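Local coordinates for polymerase X (Deinococcus radiodurans, PDB 2W9M), which probably extends DNA from deoxyribonucleoside triphosphates as a family X repair polymerase, and carries a zinc-binding PHP domain besides its polymerase domain, at residues A[303-306]-A[307-310]; A[487-491]-A[492-496]; A[503-506]-A[507-510]. All blocks are in the same frame, centred on the assembly; numbering follows the deposited sequence.

Contact 1 of 3, residues A[303-306]-A[307-310]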
loop_
_atom_site.group_PDB
_atom_site.type_symbol
_atom_site.label_atom_id
_atom_site.label_comp_id
_atom_site.label_asym_id
_atom_site.label_seq_id
_atom_site.Cartn_x
_atom_site.Cartn_y
_atom_site.Cartn_z
ATOM N N TYR A 303 4.592 15.989 11.977
ATOM C CA TYR A 303 3.646 17.104 11.903
ATOM C C TYR A 303 4.134 18.288 11.069
ATOM O O TYR A 303 3.665 19.411 11.255
ATOM C CB TYR A 303 3.296 17.597 13.308
ATOM C CG TYR A 303 2.676 16.550 14.205
ATOM C CD1 TYR A 303 2.917 16.551 15.575
ATOM C CD2 TYR A 303 1.854 15.560 13.685
ATOM C CE1 TYR A 303 2.347 15.597 16.399
ATOM C CE2 TYR A 303 1.282 14.598 14.502
ATOM C CZ TYR A 303 1.532 14.621 15.854
ATOM O OH TYR A 303 0.963 13.665 16.661
ATOM N N ARG A 304 5.060 18.046 10.147
ATOM C CA ARG A 304 5.656 19.134 9.373
ATOM C C ARG A 304 5.084 19.283 7.968
ATOM O O ARG A 304 5.770 19.750 7.062
ATOM C CB ARG A 304 7.176 18.986 9.313
ATOM C CG ARG A 304 7.837 19.020 10.676
ATOM C CD ARG A 304 9.343 18.854 10.583
ATOM N NE ARG A 304 9.934 18.678 11.906
ATOM C CZ ARG A 304 11.229 18.483 12.132
ATOM N NH1 ARG A 304 12.086 18.443 11.119
ATOM N NH2 ARG A 304 11.666 18.329 13.376
ATOM N N GLU A 305 3.826 18.892 7.791
ATOM C CA GLU A 305 3.123 19.107 6.531
ATOM C C GLU A 305 2.318 20.398 6.615
ATOM O O GLU A 305 2.008 20.865 7.710
ATOM C CB GLU A 305 2.172 17.945 6.238
ATOM C CG GLU A 305 2.786 16.570 6.385
ATOM C CD GLU A 305 3.820 16.269 5.321
ATOM O OE1 GLU A 305 3.724 16.826 4.206
ATOM O OE2 GLU A 305 4.732 15.464 5.599
ATOM N N PRO A 306 1.964 20.976 5.460
ATOM C CA PRO A 306 1.134 22.186 5.469
ATOM C C PRO A 306 -0.158 22.012 6.273
ATOM O O PRO A 306 -0.524 22.901 7.038
ATOM C CB PRO A 306 0.818 22.401 3.987
ATOM C CG PRO A 306 1.955 21.752 3.264
ATOM C CD PRO A 306 2.359 20.576 4.097
ATOM N N GLU A 307 -0.832 20.878 6.107
ATOM C CA GLU A 307 -2.122 20.638 6.758
ATOM C C GLU A 307 -2.018 20.672 8.282
ATOM O O GLU A 307 -3.034 20.729 8.981
ATOM C CB GLU A 307 -2.722 19.297 6.306
ATOM C CG GLU A 307 -3.027 19.193 4.808
ATOM C CD GLU A 307 -1.776 19.044 3.952
ATOM O OE1 GLU A 307 -0.731 18.614 4.488
ATOM O OE2 GLU A 307 -1.836 19.357 2.742
ATOM N N HIS A 308 -0.791 20.634 8.790
ATOM C CA HIS A 308 -0.541 20.623 10.230
ATOM C C HIS A 308 -0.300 22.019 10.816
ATOM O O HIS A 308 -0.337 22.199 12.032
ATOM C CB HIS A 308 0.676 19.751 10.554
ATOM C CG HIS A 308 0.459 18.286 10.347
ATOM N ND1 HIS A 308 1.017 17.592 9.294
ATOM C CD2 HIS A 308 -0.235 17.378 11.070
ATOM C CE1 HIS A 308 0.668 16.320 9.375
ATOM N NE2 HIS A 308 -0.091 16.164 10.444
ATOM N N ASP A 309 -0.041 22.998 9.954
ATOM C CA ASP A 309 0.395 24.325 10.398
ATOM C C ASP A 309 -0.397 24.909 11.570
ATOM O O ASP A 309 0.182 25.499 12.481
ATOM C CB ASP A 309 0.398 25.313 9.229
ATOM C CG ASP A 309 1.654 25.218 8.387
ATOM O OD1 ASP A 309 2.562 24.439 8.754
ATOM O OD2 ASP A 309 1.734 25.929 7.360
ATOM N N ASP A 310 -1.715 24.745 11.553
ATOM C CA ASP A 310 -2.559 25.340 12.586
ATOM C C ASP A 310 -3.086 24.316 13.596
ATOM O O ASP A 310 -3.717 24.683 14.588
ATOM C CB ASP A 310 -3.726 26.097 11.946
ATOM C CG ASP A 310 -3.265 27.143 10.941
ATOM O OD1 ASP A 310 -2.117 27.629 11.063
ATOM O OD2 ASP A 310 -4.053 27.480 10.029
#
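His308 folds back on Tyr303, whose CA sits over one face of the imidazole, 3.7 Å from the centroid of the His308 ring, in a CH-pi contact. With chi1 at -70°, CG of His308 lies beside its backbone N and opposite the carbonyl carbon, which carries the ring back over the preceding chain. The phenol of Tyr303 meets it obliquely, planes 47° apart, CD2 of Tyr303 lying 3.8 Å from CD2 of His308. At the imidazole edge, CB of Glu305 comes to 3.3 Å from ND1 of His308, which also accepts a weak bond from Glu305 N. The backbone makes a short 3-10 turn in the long loop between helix 287-293 and strand 329-333: His308 N binds Glu305 O at 3.0 Å, and Asp309 N binds Pro306 O at 3.0 Å with a straighter N-H (167°). Replacing the imidazole by an alanine's methyl would probably leave Lys535 O, now bonded to NE2, without its mate and Tyr303 CA without its aromatic face. Further out, Trp499 of helix 499-505 lies parallel to the imidazole, and Tyr303 OH bonds Pro316 O. The carboxylates have salt-bridge partners outside the turn: Glu305 OE2 with Arg190, Asp309 OD1 with Arg299.

Contact 2 of 3, residues A[487-491]-A[492-496]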
loop_
_atom_site.group_PDB
_atom_site.type_symbol
_atom_site.label_atom_id
_atom_site.label_comp_id
_atom_site.label_asym_id
_atom_site.label_seq_id
_atom_site.Cartn_x
_atom_site.Cartn_y
_atom_site.Cartn_z
ATOM N N GLU A 487 -10.754 1.551 7.217
ATOM C CA GLU A 487 -9.415 1.003 7.066
ATOM C C GLU A 487 -8.418 2.037 6.563
ATOM O O GLU A 487 -8.726 2.842 5.686
ATOM C CB GLU A 487 -9.449 -0.202 6.119
ATOM C CG GLU A 487 -8.088 -0.667 5.605
ATOM C CD GLU A 487 -8.183 -1.957 4.796
ATOM O OE1 GLU A 487 -8.338 -3.032 5.416
ATOM O OE2 GLU A 487 -8.106 -1.902 3.546
ATOM N N ILE A 488 -7.228 2.019 7.145
ATOM C CA ILE A 488 -6.087 2.714 6.579
ATOM C C ILE A 488 -5.198 1.639 5.978
ATOM O O ILE A 488 -4.413 0.999 6.678
ATOM C CB ILE A 488 -5.313 3.514 7.638
ATOM C CG1 ILE A 488 -6.186 4.635 8.207
ATOM C CG2 ILE A 488 -4.032 4.082 7.047
ATOM C CD1 ILE A 488 -5.532 5.391 9.342
ATOM N N ASN A 489 -5.351 1.420 4.677
ATOM C CA ASN A 489 -4.674 0.325 4.003
ATOM C C ASN A 489 -3.183 0.599 3.921
ATOM O O ASN A 489 -2.749 1.555 3.278
ATOM C CB ASN A 489 -5.280 0.101 2.616
ATOM C CG ASN A 489 -4.923 -1.248 2.033
ATOM O OD1 ASN A 489 -3.761 -1.520 1.740
ATOM N ND2 ASN A 489 -5.924 -2.100 1.860
ATOM N N ALA A 490 -2.406 -0.241 4.592
ATOM C CA ALA A 490 -0.968 -0.035 4.717
ATOM C C ALA A 490 -0.171 -0.364 3.453
ATOM O O ALA A 490 1.004 -0.012 3.361
ATOM C CB ALA A 490 -0.422 -0.815 5.911
ATOM N N ASN A 491 -0.788 -1.042 2.488
ATOM C CA ASN A 491 -0.094 -1.331 1.232
ATOM C C ASN A 491 0.385 -0.032 0.591
ATOM O O ASN A 491 -0.406 0.885 0.384
ATOM C CB ASN A 491 -0.984 -2.126 0.269
ATOM C CG ASN A 491 -0.272 -2.481 -1.033
ATOM O OD1 ASN A 491 -0.110 -1.643 -1.920
ATOM N ND2 ASN A 491 0.145 -3.732 -1.153
ATOM N N ALA A 492 1.679 0.037 0.286
ATOM C CA ALA A 492 2.316 1.267 -0.201
ATOM C C ALA A 492 1.682 1.861 -1.461
ATOM O O ALA A 492 1.864 3.045 -1.750
ATOM C CB ALA A 492 3.810 1.044 -0.419
ATOM N N ALA A 493 0.946 1.050 -2.212
ATOM C CA ALA A 493 0.298 1.544 -3.422
ATOM C C ALA A 493 -1.096 2.071 -3.129
ATOM O O ALA A 493 -1.762 2.613 -4.013
ATOM C CB ALA A 493 0.237 0.469 -4.480
ATOM N N ARG A 494 -1.541 1.919 -1.890
ATOM C CA ARG A 494 -2.861 2.409 -1.514
ATOM C C ARG A 494 -2.797 3.566 -0.519
ATOM O O ARG A 494 -3.202 4.685 -0.843
ATOM C CB ARG A 494 -3.724 1.270 -0.978
ATOM C CG ARG A 494 -4.093 0.246 -2.038
ATOM C CD ARG A 494 -4.975 -0.845 -1.457
ATOM N NE ARG A 494 -5.242 -1.910 -2.417
ATOM C CZ ARG A 494 -6.136 -1.827 -3.398
ATOM N NH1 ARG A 494 -6.846 -0.720 -3.565
ATOM N NH2 ARG A 494 -6.315 -2.853 -4.218
ATOM N N LEU A 495 -2.282 3.294 0.679
ATOM C CA LEU A 495 -2.212 4.297 1.739
ATOM C C LEU A 495 -3.521 5.081 1.783
ATOM O O LEU A 495 -3.551 6.303 1.628
ATOM C CB LEU A 495 -1.008 5.213 1.528
ATOM C CG LEU A 495 0.307 4.430 1.425
ATOM C CD1 LEU A 495 1.504 5.355 1.369
ATOM C CD2 LEU A 495 0.435 3.471 2.585
ATOM N N ASP A 496 -4.601 4.346 2.010
ATOM C CA ASP A 496 -5.953 4.844 1.831
ATOM C C ASP A 496 -6.812 4.027 2.782
ATOM O O ASP A 496 -6.762 2.801 2.727
ATOM C CB ASP A 496 -6.359 4.596 0.376
ATOM C CG ASP A 496 -7.836 4.816 0.119
ATOM O OD1 ASP A 496 -8.357 4.208 -0.842
ATOM O OD2 ASP A 496 -8.474 5.595 0.861
#
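Asn491 receives the chain that doubles back on it: its carbonyl O takes two N-H groups, Arg494 N at 2.7 Å from above the carbonyl plane and Leu495 N at 3.1 Å almost head-on to the C=O. The first bond closes a type I turn through Ala492 and Ala493. Asn489 N binds Asp496 O at 2.8 Å, while Leu495, in a left-handed backbone conformation, fits with Asp496 a G1 beta bulge facing Asn489.

Two side-chain amides bond backbone N-H groups of the turn. Asn489 extends its CG away from the backbone N (chi1 -163°), and OD1 accepts from Asn491 N at 3.1 Å, an Asx turn; Asn491 OD1 likewise takes Ala493 N at 2.9 Å. The other end of the Asn489 amide gives ND2 to Glu487 OE2, 2.8 Å away and well above the carboxylate plane, and to Asp516. Glu487 OE1 bonds Asn514 ND2 and His332 ND1, and OE2 also takes His456 N.

Arg494 CD packs 3.5 Å from Asn489 OD1; the guanidinium, turned 54° from the amide plane, is held less directly, by a long, weak ion pair with Asp516. The side chain comes within about 5 Å of a bound zinc ion (nearest atoms). Asn491 and Ala493, partly exposed, form the more open side, next to Pro94.

Glu487 and Asn489 thus form a second shell that probably orients the zinc ligands His332 and Asp516. Strand 485-489 runs in the parallel sheet of the PHP domain between strands 453-454 and 511-514; helices 94-99 and 163-176 touch the turn, and the chain then leads to helix 499-505.

Contact 3 of 3, residues A[503-506]-A[507-510]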
loop_
_atom_site.group_PDB
_atom_site.type_symbol
_atom_site.label_atom_id
_atom_site.label_comp_id
_atom_site.label_asym_id
_atom_site.label_seq_id
_atom_site.Cartn_x
_atom_site.Cartn_y
_atom_site.Cartn_z
ATOM N N LEU A 503 -6.977 12.621 9.554
ATOM C CA LEU A 503 -6.699 13.753 10.433
ATOM C C LEU A 503 -7.984 14.508 10.757
ATOM O O LEU A 503 -8.205 14.908 11.895
ATOM C CB LEU A 503 -5.680 14.703 9.787
ATOM C CG LEU A 503 -5.283 15.944 10.589
ATOM C CD1 LEU A 503 -4.685 15.558 11.931
ATOM C CD2 LEU A 503 -4.310 16.802 9.797
ATOM N N ARG A 504 -8.831 14.689 9.750
ATOM C CA ARG A 504 -10.088 15.408 9.926
ATOM C C ARG A 504 -11.119 14.627 10.736
ATOM O O ARG A 504 -11.983 15.217 11.379
ATOM C CB ARG A 504 -10.683 15.785 8.565
ATOM C CG ARG A 504 -9.958 16.923 7.867
ATOM C CD ARG A 504 -10.530 17.199 6.483
ATOM N NE ARG A 504 -11.900 17.705 6.531
ATOM C CZ ARG A 504 -12.940 17.117 5.947
ATOM N NH1 ARG A 504 -12.774 15.997 5.262
ATOM N NH2 ARG A 504 -14.149 17.654 6.038
ATOM N N TRP A 505 -11.029 13.299 10.701
ATOM C CA TRP A 505 -12.053 12.441 11.299
ATOM C C TRP A 505 -11.573 11.678 12.533
ATOM O O TRP A 505 -12.295 10.823 13.051
ATOM C CB TRP A 505 -12.581 11.440 10.263
ATOM C CG TRP A 505 -13.551 12.021 9.283
ATOM C CD1 TRP A 505 -13.256 12.699 8.136
ATOM C CD2 TRP A 505 -14.983 11.969 9.359
ATOM N NE1 TRP A 505 -14.415 13.074 7.493
ATOM C CE2 TRP A 505 -15.491 12.637 8.227
ATOM C CE3 TRP A 505 -15.887 11.419 10.277
ATOM C CZ2 TRP A 505 -16.856 12.775 7.987
ATOM C CZ3 TRP A 505 -17.242 11.553 10.040
ATOM C CH2 TRP A 505 -17.714 12.225 8.904
ATOM N N ARG A 506 -10.368 11.989 13.003
ATOM C CA ARG A 506 -9.761 11.247 14.109
ATOM C C ARG A 506 -10.594 11.221 15.387
ATOM O O ARG A 506 -10.413 10.341 16.229
ATOM C CB ARG A 506 -8.346 11.755 14.416
ATOM C CG ARG A 506 -8.172 13.266 14.387
ATOM C CD ARG A 506 -6.895 13.660 15.116
ATOM N NE ARG A 506 -7.159 13.944 16.523
ATOM C CZ ARG A 506 -6.356 13.600 17.524
ATOM N NH1 ARG A 506 -5.238 12.937 17.276
ATOM N NH2 ARG A 506 -6.680 13.906 18.774
ATOM N N GLU A 507 -11.500 12.181 15.532
ATOM C CA GLU A 507 -12.328 12.275 16.728
ATOM C C GLU A 507 -13.599 11.450 16.594
ATOM O O GLU A 507 -14.271 11.173 17.586
ATOM C CB GLU A 507 -12.715 13.732 16.992
ATOM C CG GLU A 507 -11.549 14.703 17.051
ATOM C CD GLU A 507 -10.901 14.760 18.419
ATOM O OE1 GLU A 507 -10.745 13.692 19.049
ATOM O OE2 GLU A 507 -10.548 15.874 18.864
ATOM N N ARG A 508 -13.925 11.053 15.367
ATOM C CA ARG A 508 -15.241 10.484 15.084
ATOM C C ARG A 508 -15.235 9.023 14.623
ATOM O O ARG A 508 -16.278 8.375 14.584
ATOM C CB ARG A 508 -15.984 11.359 14.070
ATOM C CG ARG A 508 -16.079 12.824 14.491
ATOM C CD ARG A 508 -17.385 13.453 14.031
ATOM N NE ARG A 508 -17.291 14.036 12.696
ATOM C CZ ARG A 508 -18.331 14.203 11.883
ATOM N NH1 ARG A 508 -19.540 13.810 12.264
ATOM N NH2 ARG A 508 -18.159 14.749 10.685
ATOM N N LEU A 509 -14.066 8.501 14.277
ATOM C CA LEU A 509 -13.986 7.134 13.777
ATOM C C LEU A 509 -12.961 6.302 14.535
ATOM O O LEU A 509 -12.012 6.835 15.117
ATOM C CB LEU A 509 -13.637 7.122 12.286
ATOM C CG LEU A 509 -14.557 7.899 11.346
ATOM C CD1 LEU A 509 -13.900 8.075 9.982
ATOM C CD2 LEU A 509 -15.892 7.198 11.220
ATOM N N LYS A 510 -13.173 4.990 14.534
ATOM C CA LYS A 510 -12.128 4.052 14.899
ATOM C C LYS A 510 -11.508 3.564 13.601
ATOM O O LYS A 510 -12.206 3.361 12.614
ATOM C CB LYS A 510 -12.697 2.879 15.694
ATOM C CG LYS A 510 -13.000 3.208 17.143
ATOM C CD LYS A 510 -12.965 1.961 18.014
ATOM C CE LYS A 510 -11.546 1.625 18.455
ATOM N NZ LYS A 510 -10.608 1.486 17.305
#
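Trp505 and Arg508 are brought face to face by the first torsion of one and two bends in the other. Chi1 of Trp505 (-77°) puts CG beside the backbone N, anti to the carbonyl carbon, and the Arg508 chain, kinked at chi2 and again at chi3 (-89°), folds its guanidinium back over the ring. The two planes lie only 12° apart with centres separated by 4.0 Å, a flat cation-pi stack on the six-membered part of the indole. Arg508 NH2 rides over Trp505 CH2 at 3.1 Å, and Trp505 CZ3 sits below the middle of the guanidinium. Leu509 approaches obliquely, its CD1 3.6 Å from Trp505 CB. The backbone turns here about one carbonyl: Trp505 O accepts Arg508 N at 2.8 Å and, more weakly, Leu509 N at 3.2 Å. A salt bridge to Glu480 probably steadies the stacked guanidinium through NH1, while Trp505 and Leu509 both press on Leu476 of helix 472-482, leaving Glu507 and Arg508 on the exposed side. The arrangement belongs to a helix-to-strand link of the beta/alpha PHP domain, where the chain leaves helix 499-505 and enters strand 511-514.

The contacts follow one another along the chain without overlap: contact 1 in the loop between helix 287-293 and strand 329-333, contact 2 where strand 485-489 passes into a loop, contact 3 where helix 499-505 gives way to the turn before strand 511-514. Contacts 2 and 3 thus lie before and after helix 499-505, in the links joining it to two neighbouring strands of the parallel sheet, their centres about 17 Å apart. Contact 1, about 17 Å from contact 3 between centres, touches it where Glu307 O packs on Leu503 CD2; its centre is about 21 Å from that of contact 2. The loop carrying contact 1 therefore rests against helix 499-505 of the PHP domain, while contact 2 alone borders the zinc site.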